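Local coordinates for Slr0280 protein (PDB 5H3K), which is of unknown function but carries a phosphodiester glycosidase (NAGPA) family domain, consistent with hydrolysis of a sugar-linked phosphodiester, at residues A[364-369]-A[405-410]; A[401-406]-A[412-417]. One frame throughout, in Å; residues are numbered along the deposited sequence.

Both contacts belong to one mixed beta sheet of the single chain: interaction 2 within it, interaction 1 between two loops that connect its strands, with their centres about 10 Å apart. Interaction 2 joins the end of strand 397-403 to strand 411-415, a parallel pair only a few residues apart in sequence. The connection between them, 405-410, swings out of the sheet and packs in interaction 1 against 364-369, the loop that leads from strand 359-362 into strand 369-373. The two contacts share Ser405 and Gly406, and they also touch where the Tyr407 ring meets that of Tyr402. The crossover between the parallel strands is thus packed onto an earlier loop of the same sheet.

Interaction 1: A[364-369]-A[405-410]; sequences PILNRG and SGYVQR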
loop_
_atom_site.group_PDB
_atom_site.type_symbol
_atom_site.label_atom_id
_atom_site.label_comp_id
_atom_site.label_asym_id
_atom_site.label_seq_id
_atom_site.Cartn_x
_atom_site.Cartn_y
_atom_site.Cartn_z
ATOM N N PRO A 364 -19.012 4.654 -6.945
ATOM C CA PRO A 364 -18.412 5.992 -6.988
ATOM C C PRO A 364 -19.260 6.982 -6.192
ATOM O O PRO A 364 -20.493 6.822 -6.089
ATOM C CB PRO A 364 -18.471 6.370 -8.481
ATOM C CG PRO A 364 -18.969 5.137 -9.210
ATOM C CD PRO A 364 -19.732 4.346 -8.192
ATOM N N ILE A 365 -18.612 7.992 -5.625
ATOM C CA ILE A 365 -19.342 9.089 -4.991
ATOM C C ILE A 365 -18.788 10.457 -5.391
ATOM O O ILE A 365 -17.604 10.574 -5.747
ATOM C CB ILE A 365 -19.360 8.977 -3.438
ATOM C CG1 ILE A 365 -17.959 9.188 -2.848
ATOM C CG2 ILE A 365 -19.962 7.643 -2.974
ATOM C CD1 ILE A 365 -17.965 9.375 -1.333
ATOM N N LEU A 366 -19.663 11.470 -5.352
ATOM C CA LEU A 366 -19.295 12.887 -5.466
ATOM C C LEU A 366 -18.562 13.269 -6.763
ATOM O O LEU A 366 -17.821 14.240 -6.795
ATOM C CB LEU A 366 -18.492 13.321 -4.235
ATOM C CG LEU A 366 -19.328 13.321 -2.954
ATOM C CD1 LEU A 366 -18.434 13.408 -1.711
ATOM C CD2 LEU A 366 -20.319 14.480 -2.999
ATOM N N ASN A 367 -18.766 12.489 -7.822
ATOM C CA ASN A 367 -18.126 12.726 -9.113
ATOM C C ASN A 367 -16.610 12.877 -8.950
ATOM O O ASN A 367 -15.980 13.722 -9.585
ATOM C CB ASN A 367 -18.735 13.950 -9.800
ATOM C CG ASN A 367 -18.649 13.877 -11.322
ATOM O OD1 ASN A 367 -18.744 12.793 -11.915
ATOM N ND2 ASN A 367 -18.476 15.034 -11.965
ATOM N N ARG A 368 -16.031 12.027 -8.107
ATOM C CA ARG A 368 -14.615 12.120 -7.778
ATOM C C ARG A 368 -13.686 11.469 -8.786
ATOM O O ARG A 368 -14.088 10.579 -9.538
ATOM C CB ARG A 368 -14.377 11.568 -6.383
ATOM C CG ARG A 368 -14.763 12.596 -5.344
ATOM C CD ARG A 368 -14.658 12.093 -3.924
ATOM N NE ARG A 368 -14.826 13.249 -3.051
ATOM C CZ ARG A 368 -14.777 13.234 -1.723
ATOM N NH1 ARG A 368 -14.595 12.099 -1.052
ATOM N NH2 ARG A 368 -14.928 14.380 -1.066
ATOM N N GLY A 369 -12.439 11.939 -8.787
ATOM C CA GLY A 369 -11.392 11.406 -9.641
ATOM C C GLY A 369 -11.255 9.900 -9.508
ATOM O O GLY A 369 -11.375 9.351 -8.404
ATOM N N SER A 405 -22.103 1.387 -0.783
ATOM C CA SER A 405 -21.331 2.527 -0.293
ATOM C C SER A 405 -21.603 2.876 1.168
ATOM O O SER A 405 -22.738 2.777 1.652
ATOM C CB SER A 405 -21.593 3.759 -1.177
ATOM O OG SER A 405 -20.836 4.893 -0.743
ATOM N N GLY A 406 -20.554 3.302 1.864
ATOM C CA GLY A 406 -20.704 3.865 3.196
ATOM C C GLY A 406 -21.154 5.313 3.169
ATOM O O GLY A 406 -21.370 5.927 4.228
ATOM N N TYR A 407 -21.305 5.875 1.968
ATOM C CA TYR A 407 -21.692 7.275 1.844
ATOM C C TYR A 407 -23.216 7.475 1.914
ATOM O O TYR A 407 -23.975 6.949 1.097
ATOM C CB TYR A 407 -21.113 7.873 0.560
ATOM C CG TYR A 407 -21.382 9.354 0.386
ATOM C CD1 TYR A 407 -20.887 10.285 1.293
ATOM C CD2 TYR A 407 -22.108 9.814 -0.695
ATOM C CE1 TYR A 407 -21.133 11.649 1.132
ATOM C CE2 TYR A 407 -22.348 11.180 -0.874
ATOM C CZ TYR A 407 -21.861 12.086 0.048
ATOM O OH TYR A 407 -22.109 13.435 -0.129
ATOM N N VAL A 408 -23.658 8.253 2.894
ATOM C CA VAL A 408 -25.088 8.398 3.171
ATOM C C VAL A 408 -25.668 9.745 2.750
ATOM O O VAL A 408 -25.300 10.801 3.285
ATOM C CB VAL A 408 -25.383 8.173 4.662
ATOM C CG1 VAL A 408 -26.874 8.253 4.917
ATOM C CG2 VAL A 408 -24.853 6.838 5.114
ATOM N N GLN A 409 -26.582 9.695 1.784
ATOM C CA GLN A 409 -27.356 10.859 1.365
ATOM C C GLN A 409 -28.792 10.425 1.075
ATOM O O GLN A 409 -29.062 9.244 0.862
ATOM C CB GLN A 409 -26.757 11.502 0.113
ATOM C CG GLN A 409 -25.369 12.116 0.290
ATOM C CD GLN A 409 -25.355 13.322 1.224
ATOM O OE1 GLN A 409 -26.358 14.017 1.377
ATOM N NE2 GLN A 409 -24.208 13.570 1.855
ATOM N N ARG A 410 -29.719 11.371 1.088
ATOM C CA ARG A 410 -31.072 11.055 0.658
ATOM C C ARG A 410 -31.026 10.573 -0.787
ATOM O O ARG A 410 -30.304 11.135 -1.620
ATOM C CB ARG A 410 -31.976 12.279 0.790
ATOM C CG ARG A 410 -32.266 12.638 2.245
ATOM C CD ARG A 410 -33.001 13.973 2.371
ATOM N NE ARG A 410 -34.426 13.859 2.069
ATOM C CZ ARG A 410 -34.962 14.103 0.876
ATOM N NH1 ARG A 410 -34.191 14.472 -0.142
ATOM N NH2 ARG A 410 -36.273 13.978 0.705
#
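Ile365 and Leu366 pack along Tyr407, the aliphatic side chains meeting successive parts of the tyrosine from its CB to its hydroxyl. Tyr407 CB lies against Ile365 CG2 at 3.7 Å. Where the ring begins, Ile365 CD1 approaches Tyr407 CG at 3.8 Å. This methyl sits over one face of the ring, displaced toward the rim, in a CH-pi contact with Ile365 CD1 4.2 Å from the Tyr407 centroid. Of the two ortho carbons, Tyr407 CD1 also meets the Ile365 CD1 methyl, while Tyr407 CD2 meets Ile365 CG2 and CB. Ile365 reaches the ring with two branches because CG1 stands between its backbone N and carbonyl carbon (chi1 68°), and CG2 lies beside the N. Farther out, Leu366 CD1 comes obliquely to within 4.1 Å of Tyr407 CZ. The hydroxyl closes the series, with Leu366 CD2 at 3.5 Å from Tyr407 OH. A weak, bent bond from Gln409 NE2 also reaches this oxygen, so its surroundings are part apolar, part polar.

The contact between the two loops is one of van der Waals packing and modest in area. Its inner end is set by Ser405, whose OG accepts from Tyr407 N at 2.9 Å in an ST turn and also touches Ile365 CG2 at 3.6 Å. Behind the leucine, Leu366 CD1 rests over the centre of the Arg368 guanidinium, 3.6 Å above its plane; Arg368 in turn bonds to Glu518 O and makes a cation-pi contact with Phe520. Tyr407 also packs on Leu351 and on Tyr402 of strand 397-403, while Pro364 leans on Leu384 and Leu386 of strand 379-392, so the two packed loops lie beside these neighbouring strands.

Interaction 2: A[401-406]-A[412-417]; sequences NYLNSG and IARYTP
Asn404 turns CG beside its backbone N (chi1 -69°), bringing its amide to Thr416, whose OG1 is held between backbone N and carbonyl carbon (chi1 75°). The amide then grips Thr416 twice. Asn404 OD1 accepts from Thr416 N at 2.9 Å, on a lone pair in the carbonyl plane, while ND2 donates almost straight (176°) to Thr416 OG1, which lies in the amide plane. ND2 also bonds to Trp360 O. With alanine in place of Asn404 the amide is gone, which would probably leave Thr416 N and Trp360 O without their side-chain mates and Thr416 OG1 without its straight donor. Upstream the segments form a parallel beta pair, Tyr402 bridging Ala413 and Leu403 bridging Arg414. In the alternating pattern of parallel strands, Arg414 N donates to Tyr402 O and Arg414 O accepts from Asn404 N, both at 2.9 Å. Tyr402 and Ala413 share one face of the sheet, their CB atoms 3.8 Å apart. On the other, Leu403 CD1 lies 4.0 Å from Arg414 NH2, and Arg414 NE makes a salt bridge to Glu388. At the start, Asn401 N donates to Ile412 O, and a water joins Asn401 OD1 to Ile412 N. From the last residue of strand 411-415, Tyr415 OH donates to Ser405 O, just past the end of the other strand, at 2.8 Å and in the carbonyl plane, and is also bonded to Arg466.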
loop_
_atom_site.group_PDB
_atom_site.type_symbol
_atom_site.label_atom_id
_atom_site.label_comp_id
_atom_site.label_asym_id
_atom_site.label_seq_id
_atom_site.Cartn_x
_atom_site.Cartn_y
_atom_site.Cartn_z
ATOM N N ASN A 401 -28.582 5.957 -7.034
ATOM C CA ASN A 401 -27.353 6.732 -7.170
ATOM C C ASN A 401 -26.221 6.311 -6.236
ATOM O O ASN A 401 -25.144 6.920 -6.250
ATOM C CB ASN A 401 -27.645 8.223 -6.973
ATOM C CG ASN A 401 -28.459 8.812 -8.110
ATOM O OD1 ASN A 401 -29.496 9.441 -7.883
ATOM N ND2 ASN A 401 -28.001 8.600 -9.343
ATOM N N TYR A 402 -26.468 5.293 -5.417
ATOM C CA TYR A 402 -25.460 4.787 -4.493
ATOM C C TYR A 402 -25.448 3.270 -4.554
ATOM O O TYR A 402 -26.501 2.629 -4.524
ATOM C CB TYR A 402 -25.744 5.280 -3.068
ATOM C CG TYR A 402 -25.916 6.777 -3.033
ATOM C CD1 TYR A 402 -24.808 7.619 -2.990
ATOM C CD2 TYR A 402 -27.179 7.352 -3.103
ATOM C CE1 TYR A 402 -24.959 8.994 -2.989
ATOM C CE2 TYR A 402 -27.343 8.729 -3.104
ATOM C CZ TYR A 402 -26.231 9.541 -3.049
ATOM O OH TYR A 402 -26.400 10.912 -3.052
ATOM N N LEU A 403 -24.258 2.691 -4.655
ATOM C CA LEU A 403 -24.134 1.245 -4.755
ATOM C C LEU A 403 -23.050 0.799 -3.798
ATOM O O LEU A 403 -21.930 1.314 -3.863
ATOM C CB LEU A 403 -23.741 0.865 -6.188
ATOM C CG LEU A 403 -23.358 -0.597 -6.460
ATOM C CD1 LEU A 403 -24.552 -1.504 -6.172
ATOM C CD2 LEU A 403 -22.874 -0.765 -7.917
ATOM N N ASN A 404 -23.376 -0.139 -2.914
ATOM C CA ASN A 404 -22.387 -0.707 -2.002
ATOM C C ASN A 404 -21.493 0.354 -1.358
ATOM O O ASN A 404 -20.267 0.238 -1.383
ATOM C CB ASN A 404 -21.531 -1.746 -2.739
ATOM C CG ASN A 404 -22.330 -2.988 -3.106
ATOM O OD1 ASN A 404 -23.341 -3.270 -2.476
ATOM N ND2 ASN A 404 -21.890 -3.724 -4.122
ATOM N N SER A 405 -22.103 1.387 -0.783
ATOM C CA SER A 405 -21.331 2.527 -0.293
ATOM C C SER A 405 -21.603 2.876 1.168
ATOM O O SER A 405 -22.738 2.777 1.652
ATOM C CB SER A 405 -21.593 3.759 -1.177
ATOM O OG SER A 405 -20.836 4.893 -0.743
ATOM N N GLY A 406 -20.554 3.302 1.864
ATOM C CA GLY A 406 -20.704 3.865 3.196
ATOM C C GLY A 406 -21.154 5.313 3.169
ATOM O O GLY A 406 -21.370 5.927 4.228
ATOM N N ILE A 412 -31.820 6.774 -3.499
ATOM C CA ILE A 412 -31.995 5.330 -3.551
ATOM C C ILE A 412 -30.637 4.637 -3.628
ATOM O O ILE A 412 -29.823 4.960 -4.495
ATOM C CB ILE A 412 -32.851 4.921 -4.753
ATOM C CG1 ILE A 412 -34.247 5.548 -4.632
ATOM C CG2 ILE A 412 -32.910 3.391 -4.877
ATOM C CD1 ILE A 412 -35.068 5.478 -5.900
ATOM N N ALA A 413 -30.410 3.683 -2.727
ATOM C CA ALA A 413 -29.144 2.943 -2.679
ATOM C C ALA A 413 -29.387 1.459 -2.908
ATOM O O ALA A 413 -30.499 0.955 -2.711
ATOM C CB ALA A 413 -28.433 3.173 -1.353
ATOM N N ARG A 414 -28.352 0.751 -3.339
ATOM C CA ARG A 414 -28.487 -0.672 -3.591
ATOM C C ARG A 414 -27.302 -1.366 -2.924
ATOM O O ARG A 414 -26.193 -0.814 -2.884
ATOM C CB ARG A 414 -28.506 -0.918 -5.101
ATOM C CG ARG A 414 -29.231 -2.162 -5.544
ATOM C CD ARG A 414 -29.454 -2.149 -7.061
ATOM N NE ARG A 414 -28.224 -2.334 -7.834
ATOM C CZ ARG A 414 -27.737 -3.521 -8.180
ATOM N NH1 ARG A 414 -28.355 -4.640 -7.800
ATOM N NH2 ARG A 414 -26.621 -3.591 -8.893
ATOM N N TYR A 415 -27.546 -2.547 -2.371
ATOM C CA TYR A 415 -26.510 -3.338 -1.725
ATOM C C TYR A 415 -26.573 -4.766 -2.245
ATOM O O TYR A 415 -27.603 -5.431 -2.134
ATOM C CB TYR A 415 -26.672 -3.307 -0.208
ATOM C CG TYR A 415 -26.315 -1.967 0.386
ATOM C CD1 TYR A 415 -24.989 -1.647 0.664
ATOM C CD2 TYR A 415 -27.294 -1.010 0.646
ATOM C CE1 TYR A 415 -24.644 -0.407 1.206
ATOM C CE2 TYR A 415 -26.963 0.239 1.187
ATOM C CZ TYR A 415 -25.634 0.531 1.463
ATOM O OH TYR A 415 -25.302 1.767 1.991
ATOM N N THR A 416 -25.467 -5.221 -2.827
ATOM C CA THR A 416 -25.397 -6.535 -3.461
ATOM C C THR A 416 -24.544 -7.447 -2.581
ATOM O O THR A 416 -24.008 -6.992 -1.565
ATOM C CB THR A 416 -24.822 -6.439 -4.880
ATOM O OG1 THR A 416 -23.400 -6.230 -4.821
ATOM C CG2 THR A 416 -25.491 -5.313 -5.648
ATOM N N PRO A 417 -24.437 -8.741 -2.934
ATOM C CA PRO A 417 -23.574 -9.606 -2.124
ATOM C C PRO A 417 -22.112 -9.156 -2.039
ATOM O O PRO A 417 -21.433 -9.571 -1.105
ATOM C CB PRO A 417 -23.670 -10.952 -2.843
ATOM C CG PRO A 417 -25.062 -10.960 -3.385
ATOM C CD PRO A 417 -25.312 -9.532 -3.821
HETATM O O HOH W 1 -30.951 8.163 -5.640
#